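Local coordinates for iron binding protein FbpA (Mannheimia haemolytica, PDB 1Q35) that binds ferric iron in the periplasm, probably delivering it for uptake into the cell as a bacterial solute-binding protein, at residues Asn2-Tyr7 against Ile28-Ile33; Asn68-Gln73 against Ile236-Pro241. One frame throughout, in Å; residues are numbered along the deposited sequence.

Contact 1: Asn2-Tyr7 against Ile28-Ile33; sequences NEVNVY and IKVNII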
ATOM      1  N   ASN A   2       6.667  29.734   8.054  1.00 21.06           N
ATOM      2  CA  ASN A   2       7.558  28.587   8.182  1.00 20.71           C
ATOM      3  C   ASN A   2       6.703  27.337   8.260  1.00 19.66           C
ATOM      4  O   ASN A   2       6.493  26.777   9.337  1.00 19.57           O
ATOM      5  CB  ASN A   2       8.439  28.689   9.426  1.00 21.24           C
ATOM      6  CG  ASN A   2       9.511  27.613   9.479  1.00 22.57           C
ATOM      7  OD1 ASN A   2      10.073  27.346  10.535  1.00 24.57           O
ATOM      8  ND2 ASN A   2       9.811  27.006   8.333  1.00 23.67           N
ATOM      9  N   GLU A   3       6.204  26.923   7.103  1.00 18.24           N
ATOM     10  CA  GLU A   3       5.218  25.860   7.031  1.00 17.22           C
ATOM     11  C   GLU A   3       5.422  24.973   5.809  1.00 16.48           C
ATOM     12  O   GLU A   3       6.224  25.269   4.918  1.00 15.98           O
ATOM     13  CB  GLU A   3       3.813  26.468   7.005  1.00 17.11           C
ATOM     14  CG  GLU A   3       3.522  27.287   5.753  1.00 17.49           C
ATOM     15  CD  GLU A   3       2.248  28.106   5.832  1.00 17.76           C
ATOM     16  OE1 GLU A   3       2.028  28.920   4.910  1.00 18.38           O
ATOM     17  OE2 GLU A   3       1.459  27.944   6.788  1.00 18.30           O
ATOM     18  N   VAL A   4       4.667  23.881   5.787  1.00 15.82           N
ATOM     19  CA  VAL A   4       4.634  22.962   4.660  1.00 15.14           C
ATOM     20  C   VAL A   4       3.213  22.407   4.551  1.00 14.79           C
ATOM     21  O   VAL A   4       2.594  22.054   5.557  1.00 15.27           O
ATOM     22  CB  VAL A   4       5.696  21.841   4.799  1.00 14.95           C
ATOM     23  CG1 VAL A   4       5.423  20.953   6.011  1.00 14.33           C
ATOM     24  CG2 VAL A   4       5.771  21.007   3.525  1.00 14.92           C
ATOM     25  N   ASN A   5       2.691  22.365   3.333  1.00 14.42           N
ATOM     26  CA  ASN A   5       1.312  21.977   3.078  1.00 14.39           C
ATOM     27  C   ASN A   5       1.255  20.546   2.565  1.00 13.83           C
ATOM     28  O   ASN A   5       1.657  20.262   1.440  1.00 13.77           O
ATOM     29  CB  ASN A   5       0.673  22.920   2.057  1.00 14.63           C
ATOM     30  CG  ASN A   5       0.705  24.373   2.502  1.00 15.51           C
ATOM     31  OD1 ASN A   5       0.585  24.674   3.690  1.00 16.20           O
ATOM     32  ND2 ASN A   5       0.871  25.279   1.545  1.00 15.88           N
ATOM     33  N   VAL A   6       0.739  19.653   3.402  1.00 13.36           N
ATOM     34  CA  VAL A   6       0.731  18.220   3.131  1.00 13.00           C
ATOM     35  C   VAL A   6      -0.675  17.767   2.748  1.00 12.86           C
ATOM     36  O   VAL A   6      -1.645  18.129   3.410  1.00 13.16           O
ATOM     37  CB  VAL A   6       1.206  17.445   4.381  1.00 13.26           C
ATOM     38  CG1 VAL A   6       1.168  15.938   4.145  1.00 13.62           C
ATOM     39  CG2 VAL A   6       2.599  17.899   4.783  1.00 13.74           C
ATOM     40  N   TYR A   7      -0.773  16.993   1.670  1.00 12.50           N
ATOM     41  CA  TYR A   7      -1.998  16.301   1.296  1.00 12.57           C
ATOM     42  C   TYR A   7      -1.723  14.816   1.453  1.00 12.16           C
ATOM     43  O   TYR A   7      -0.803  14.294   0.838  1.00 12.14           O
ATOM     44  CB  TYR A   7      -2.397  16.643  -0.138  1.00 12.99           C
ATOM     45  CG  TYR A   7      -2.919  18.058  -0.243  1.00 14.08           C
ATOM     46  CD1 TYR A   7      -2.052  19.141  -0.168  1.00 16.22           C
ATOM     47  CD2 TYR A   7      -4.281  18.317  -0.351  1.00 15.98           C
ATOM     48  CE1 TYR A   7      -2.522  20.439  -0.233  1.00 16.79           C
ATOM     49  CE2 TYR A   7      -4.760  19.619  -0.414  1.00 16.97           C
ATOM     50  CZ  TYR A   7      -3.869  20.673  -0.360  1.00 17.40           C
ATOM     51  OH  TYR A   7      -4.317  21.977  -0.418  1.00 19.51           O
ATOM     52  N   ILE A  28       9.165  23.361  11.840  1.00 19.77           N
ATOM     53  CA  ILE A  28       8.339  23.673  10.678  1.00 19.19           C
ATOM     54  C   ILE A  28       6.910  23.205  10.931  1.00 18.88           C
ATOM     55  O   ILE A  28       6.688  22.052  11.291  1.00 19.09           O
ATOM     56  CB  ILE A  28       8.909  23.008   9.399  1.00 18.96           C
ATOM     57  CG1 ILE A  28      10.319  23.533   9.104  1.00 19.12           C
ATOM     58  CG2 ILE A  28       7.990  23.264   8.204  1.00 18.65           C
ATOM     59  CD1 ILE A  28      11.110  22.680   8.137  1.00 18.75           C
ATOM     60  N   LYS A  29       5.954  24.105  10.736  1.00 18.38           N
ATOM     61  CA  LYS A  29       4.534  23.818  10.915  1.00 18.12           C
ATOM     62  C   LYS A  29       4.002  22.991   9.751  1.00 17.52           C
ATOM     63  O   LYS A  29       4.218  23.333   8.595  1.00 17.25           O
ATOM     64  CB  LYS A  29       3.746  25.134  11.017  1.00 18.49           C
ATOM     65  CG  LYS A  29       2.226  25.013  10.930  1.00 19.68           C
ATOM     66  CD  LYS A  29       1.635  24.341  12.154  1.00 20.83           C
ATOM     67  CE  LYS A  29       0.112  24.388  12.124  1.00 22.07           C
ATOM     68  NZ  LYS A  29      -0.488  23.820  13.360  1.00 23.20           N
ATOM     69  N   VAL A  30       3.287  21.913  10.069  1.00 16.94           N
ATOM     70  CA  VAL A  30       2.633  21.087   9.066  1.00 16.55           C
ATOM     71  C   VAL A  30       1.159  21.447   9.004  1.00 16.33           C
ATOM     72  O   VAL A  30       0.452  21.356  10.008  1.00 16.72           O
ATOM     73  CB  VAL A  30       2.771  19.579   9.390  1.00 16.37           C
ATOM     74  CG1 VAL A  30       1.908  18.729   8.451  1.00 16.64           C
ATOM     75  CG2 VAL A  30       4.224  19.150   9.311  1.00 16.45           C
ATOM     76  N   ASN A  31       0.709  21.869   7.829  1.00 16.40           N
ATOM     77  CA  ASN A  31      -0.710  21.973   7.523  1.00 16.70           C
ATOM     78  C   ASN A  31      -1.082  20.729   6.752  1.00 17.01           C
ATOM     79  O   ASN A  31      -0.448  20.416   5.754  1.00 17.50           O
ATOM     80  CB  ASN A  31      -1.002  23.213   6.679  1.00 16.72           C
ATOM     81  CG  ASN A  31      -0.447  24.476   7.294  1.00 17.37           C
ATOM     82  OD1 ASN A  31      -0.672  24.757   8.470  1.00 18.24           O
ATOM     83  ND2 ASN A  31       0.293  25.243   6.500  1.00 17.50           N
ATOM     84  N   ILE A  32      -2.093  20.005   7.213  1.00 17.13           N
ATOM     85  CA  ILE A  32      -2.438  18.735   6.589  1.00 17.50           C
ATOM     86  C   ILE A  32      -3.912  18.660   6.208  1.00 17.77           C
ATOM     87  O   ILE A  32      -4.793  19.054   6.975  1.00 17.94           O
ATOM     88  CB  ILE A  32      -2.017  17.543   7.485  1.00 17.69           C
ATOM     89  CG1 ILE A  32      -2.234  16.214   6.745  1.00 18.01           C
ATOM     90  CG2 ILE A  32      -2.758  17.562   8.822  1.00 17.88           C
ATOM     91  CD1 ILE A  32      -1.236  15.150   7.104  1.00 18.70           C
ATOM     92  N   ILE A  33      -4.148  18.180   4.991  1.00 18.13           N
ATOM     93  CA  ILE A  33      -5.472  17.878   4.481  1.00 18.85           C
ATOM     94  C   ILE A  33      -5.437  16.419   4.055  1.00 19.37           C
ATOM     95  O   ILE A  33      -4.435  15.942   3.522  1.00 18.74           O
ATOM     96  CB  ILE A  33      -5.820  18.796   3.285  1.00 19.15           C
ATOM     97  CG1 ILE A  33      -6.075  20.223   3.778  1.00 19.70           C
ATOM     98  CG2 ILE A  33      -7.044  18.277   2.528  1.00 19.43           C
ATOM     99  CD1 ILE A  33      -5.971  21.285   2.701  1.00 20.26           C
TER
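N2 O receives the amide of K29, the first bond of a parallel strand pair in which 3-7 and 29-33 are the two strands of a beta-alpha-beta unit linked by helix 16-26, the opening unit of this periplasmic binding protein fold. E3 follows in register with K29; its CA makes a CH...O contact to K29 O, and its extended chain brings OE2 to N31 ND2 at 3.0 Å. The amide N-H arrives from above the carboxylate, 63° out of its plane; the carboxylate and amide planes are 79° apart. V4 bonds through N to K29 O and through O to N31 N, while CG1 lies 3.9 Å from V30 CG2, the two valines side by side. The N5 amide runs beside that of N31, the planes nearly coplanar, and N5 OD1 accepts N31 ND2 at 2.9 Å in an almost straight bond. N31 ND2 thus spends itself on two acceptors of the first strand, E3 and N5, which fixes the amide's rotation; N5 ND2 turns instead to P51 O. V6 N donates to N31 O at 2.7 Å, and its two methyls divide: CG2 meets V30 CG1, and CG1 meets I32 CD1. On this face, F22 and L19 of helix 16-26 reach V30 and I32, while L249 of helix 243-254 meets V6. Y7 lies on the face of E3 and N5. Its chi1 of -72° sets CG beside the backbone N, and the ring runs alongside I33, whose CD1 sits 3.7 Å from Y7 CE2 and 3.6 Å from Y7 OH.

Contact 2: Asn68-Gln73 against Ile236-Pro241; sequences NADLAQ and IAKHSP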
ATOM      1  N   ASN A  68       3.175  11.181 -14.071  1.00 14.32           N
ATOM      2  CA  ASN A  68       2.849  11.162 -15.503  1.00 15.22           C
ATOM      3  C   ASN A  68       2.035  12.371 -15.943  1.00 15.71           C
ATOM      4  O   ASN A  68       2.114  12.780 -17.104  1.00 16.42           O
ATOM      5  CB  ASN A  68       2.055   9.905 -15.884  1.00 15.34           C
ATOM      6  CG  ASN A  68       2.888   8.632 -15.843  1.00 15.97           C
ATOM      7  OD1 ASN A  68       4.114   8.667 -15.815  1.00 17.29           O
ATOM      8  ND2 ASN A  68       2.200   7.489 -15.833  1.00 16.18           N
ATOM      9  N   ALA A  69       1.253  12.931 -15.023  1.00 16.09           N
ATOM     10  CA  ALA A  69       0.444  14.121 -15.291  1.00 16.46           C
ATOM     11  C   ALA A  69       1.247  15.421 -15.146  1.00 16.67           C
ATOM     12  O   ALA A  69       0.673  16.512 -15.208  1.00 17.09           O
ATOM     13  CB  ALA A  69      -0.768  14.145 -14.371  1.00 16.51           C
ATOM     14  N   ASP A  70       2.563  15.305 -14.962  1.00 16.55           N
ATOM     15  CA  ASP A  70       3.455  16.459 -14.819  1.00 16.73           C
ATOM     16  C   ASP A  70       3.090  17.326 -13.614  1.00 16.18           C
ATOM     17  O   ASP A  70       3.200  18.551 -13.663  1.00 16.34           O
ATOM     18  CB  ASP A  70       3.468  17.299 -16.108  1.00 17.28           C
ATOM     19  CG  ASP A  70       4.506  18.400 -16.078  1.00 19.06           C
ATOM     20  OD1 ASP A  70       5.637  18.145 -15.605  1.00 20.78           O
ATOM     21  OD2 ASP A  70       4.273  19.557 -16.496  1.00 21.40           O
ATOM     22  N   LEU A  71       2.672  16.686 -12.526  1.00 15.47           N
ATOM     23  CA  LEU A  71       2.262  17.399 -11.320  1.00 15.36           C
ATOM     24  C   LEU A  71       3.319  17.351 -10.221  1.00 14.77           C
ATOM     25  O   LEU A  71       3.098  17.882  -9.140  1.00 15.13           O
ATOM     26  CB  LEU A  71       0.939  16.835 -10.802  1.00 15.61           C
ATOM     27  CG  LEU A  71      -0.223  16.913 -11.791  1.00 16.97           C
ATOM     28  CD1 LEU A  71      -1.426  16.175 -11.246  1.00 17.86           C
ATOM     29  CD2 LEU A  71      -0.577  18.361 -12.099  1.00 17.47           C
ATOM     30  N   ALA A  72       4.460  16.722 -10.506  1.00 14.30           N
ATOM     31  CA  ALA A  72       5.576  16.631  -9.569  1.00 14.34           C
ATOM     32  C   ALA A  72       6.747  17.469 -10.059  1.00 14.19           C
ATOM     33  O   ALA A  72       6.707  18.025 -11.159  1.00 14.70           O
ATOM     34  CB  ALA A  72       6.010  15.186  -9.428  1.00 14.50           C
ATOM     35  N   GLN A  73       7.791  17.542  -9.243  1.00 13.76           N
ATOM     36  CA  GLN A  73       9.067  18.119  -9.667  1.00 13.84           C
ATOM     37  C   GLN A  73      10.245  17.287  -9.182  1.00 13.80           C
ATOM     38  O   GLN A  73      10.134  16.521  -8.218  1.00 13.58           O
ATOM     39  CB  GLN A  73       9.207  19.571  -9.200  1.00 14.15           C
ATOM     40  CG  GLN A  73       9.179  19.787  -7.697  1.00 14.58           C
ATOM     41  CD  GLN A  73       9.485  21.232  -7.342  1.00 15.22           C
ATOM     42  OE1 GLN A  73      10.573  21.730  -7.647  1.00 17.92           O
ATOM     43  NE2 GLN A  73       8.529  21.916  -6.737  1.00 13.89           N
ATOM     44  N   ILE A 236       6.870  15.803  -4.312  1.00 11.69           N
ATOM     45  CA  ILE A 236       6.778  17.243  -4.101  1.00 12.09           C
ATOM     46  C   ILE A 236       6.085  17.833  -5.327  1.00 11.88           C
ATOM     47  O   ILE A 236       6.488  17.587  -6.462  1.00 11.65           O
ATOM     48  CB  ILE A 236       8.167  17.865  -3.819  1.00 12.31           C
ATOM     49  CG1 ILE A 236       8.646  17.393  -2.440  1.00 13.47           C
ATOM     50  CG2 ILE A 236       8.099  19.394  -3.886  1.00 12.64           C
ATOM     51  CD1 ILE A 236       9.963  17.969  -1.971  1.00 13.99           C
ATOM     52  N   ALA A 237       5.002  18.565  -5.087  1.00 12.31           N
ATOM     53  CA  ALA A 237       4.187  19.122  -6.153  1.00 12.51           C
ATOM     54  C   ALA A 237       4.974  20.114  -7.008  1.00 12.63           C
ATOM     55  O   ALA A 237       5.854  20.831  -6.510  1.00 12.45           O
ATOM     56  CB  ALA A 237       2.957  19.792  -5.571  1.00 12.68           C
ATOM     57  N   LYS A 238       4.626  20.168  -8.289  1.00 12.94           N
ATOM     58  CA  LYS A 238       5.340  20.987  -9.267  1.00 13.42           C
ATOM     59  C   LYS A 238       5.455  22.446  -8.829  1.00 13.34           C
ATOM     60  O   LYS A 238       6.494  23.076  -9.023  1.00 13.63           O
ATOM     61  CB  LYS A 238       4.640  20.921 -10.630  1.00 13.83           C
ATOM     62  CG  LYS A 238       5.314  21.760 -11.722  1.00 15.40           C
ATOM     63  CD  LYS A 238       4.685  21.527 -13.080  1.00 17.58           C
ATOM     64  CE  LYS A 238       5.386  22.324 -14.166  1.00 19.31           C
ATOM     65  NZ  LYS A 238       4.641  22.255 -15.455  1.00 20.74           N
ATOM     66  N   HIS A 239       4.391  22.974  -8.235  1.00 13.17           N
ATOM     67  CA  HIS A 239       4.313  24.394  -7.895  1.00 13.81           C
ATOM     68  C   HIS A 239       4.394  24.649  -6.387  1.00 13.64           C
ATOM     69  O   HIS A 239       3.957  25.693  -5.899  1.00 13.77           O
ATOM     70  CB  HIS A 239       3.039  24.972  -8.504  1.00 14.37           C
ATOM     71  CG  HIS A 239       3.020  24.907  -9.998  1.00 15.71           C
ATOM     72  ND1 HIS A 239       3.758  25.762 -10.785  1.00 17.27           N
ATOM     73  CD2 HIS A 239       2.381  24.069 -10.848  1.00 16.99           C
ATOM     74  CE1 HIS A 239       3.562  25.463 -12.057  1.00 17.82           C
ATOM     75  NE2 HIS A 239       2.729  24.441 -12.122  1.00 17.73           N
ATOM     76  N   SER A 240       4.979  23.692  -5.669  1.00 12.94           N
ATOM     77  CA  SER A 240       5.203  23.770  -4.225  1.00 12.82           C
ATOM     78  C   SER A 240       5.587  25.194  -3.777  1.00 12.94           C
ATOM     79  O   SER A 240       6.648  25.696  -4.171  1.00 13.00           O
ATOM     80  CB  SER A 240       6.315  22.790  -3.844  1.00 12.58           C
ATOM     81  OG  SER A 240       6.736  22.950  -2.503  1.00 12.69           O
ATOM     82  N   PRO A 241       4.730  25.858  -2.998  1.00 13.28           N
ATOM     83  CA  PRO A 241       5.061  27.194  -2.469  1.00 13.54           C
ATOM     84  C   PRO A 241       6.039  27.234  -1.283  1.00 13.58           C
ATOM     85  O   PRO A 241       6.501  28.322  -0.937  1.00 13.55           O
ATOM     86  CB  PRO A 241       3.697  27.745  -2.051  1.00 13.87           C
ATOM     87  CG  PRO A 241       2.897  26.544  -1.715  1.00 14.04           C
ATOM     88  CD  PRO A 241       3.354  25.460  -2.643  1.00 13.68           C
TER
HETATM   89  O   HOH W   1       7.217  20.339 -16.607  1.00 41.77           O
HETATM   90  O   HOH W   2       8.840  14.919  -6.213  1.00 12.26           O
HETATM   91  O   HOH W   3       8.508  24.804  -5.974  1.00 13.44           O
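K238 reaches back from the type I turn A237-S240 to D70, the C' residue (positive phi) of the Schellman motif that ends helix 60-68, and to L71 and A72 beside it. The K238 side chain is extended throughout: K238 CB lies 3.6 Å from A72 O, CG is still near that oxygen and lies 3.7 Å above one face of the H239 ring, offset toward the rim, CD passes D70 O at 3.4 Å, and CE approaches D70 OD2. K238 NZ completes a salt bridge to D70 OD2 at 2.9 Å, arriving on the syn side but 32° out of the carboxylate plane. A water that donates to D70 OD1 also takes a weak bond from K238 NZ. At the base of the lysine, the backbones join in a single bridge between A72 and A237: K238 N bonds to L71 O from above the carbonyl plane, and Q73 N bonds to I236 O. A second water links Q73 O to I236 N, at the end of strand 228-236. Q73 supplies the other side-chain grip. Its CG packs against the carbonyl oxygens of I236 and A237, its OE1 accepts from K243 at the start of helix 243-254, and NE2 also comes within 3.8 Å of I236 CG2. S240 OG turns to D53, and a third water bridges Q73 NE2 to S240 O. The turn's own bond, S240 N to A237 O, shares its acceptor with the glutamine: Q73 NE2 donates to A237 O at 2.9 Å, and the two donors approach from opposite faces of the carbonyl plane.

Both contacts are partly buried and lie on the same side of the chain's centre, their centres about 16 Å apart and away from the iron-binding tyrosines. Contact 1 joins strands 21 residues apart, linked by one helix, through regular parallel pairing, with buried valines on one face and an amide-carboxylate cluster on the other. Contact 2 joins two irregular loops 163 residues apart by one backbone bridge, a more exposed salt bridge, a glutamine amide and water. Helix 243-254 touches both: L249 packs on V6 in contact 1, and A246 meets I236 and S240 in contact 2. They also meet directly, N5 ND2 lying 4.0 Å from P241 CG.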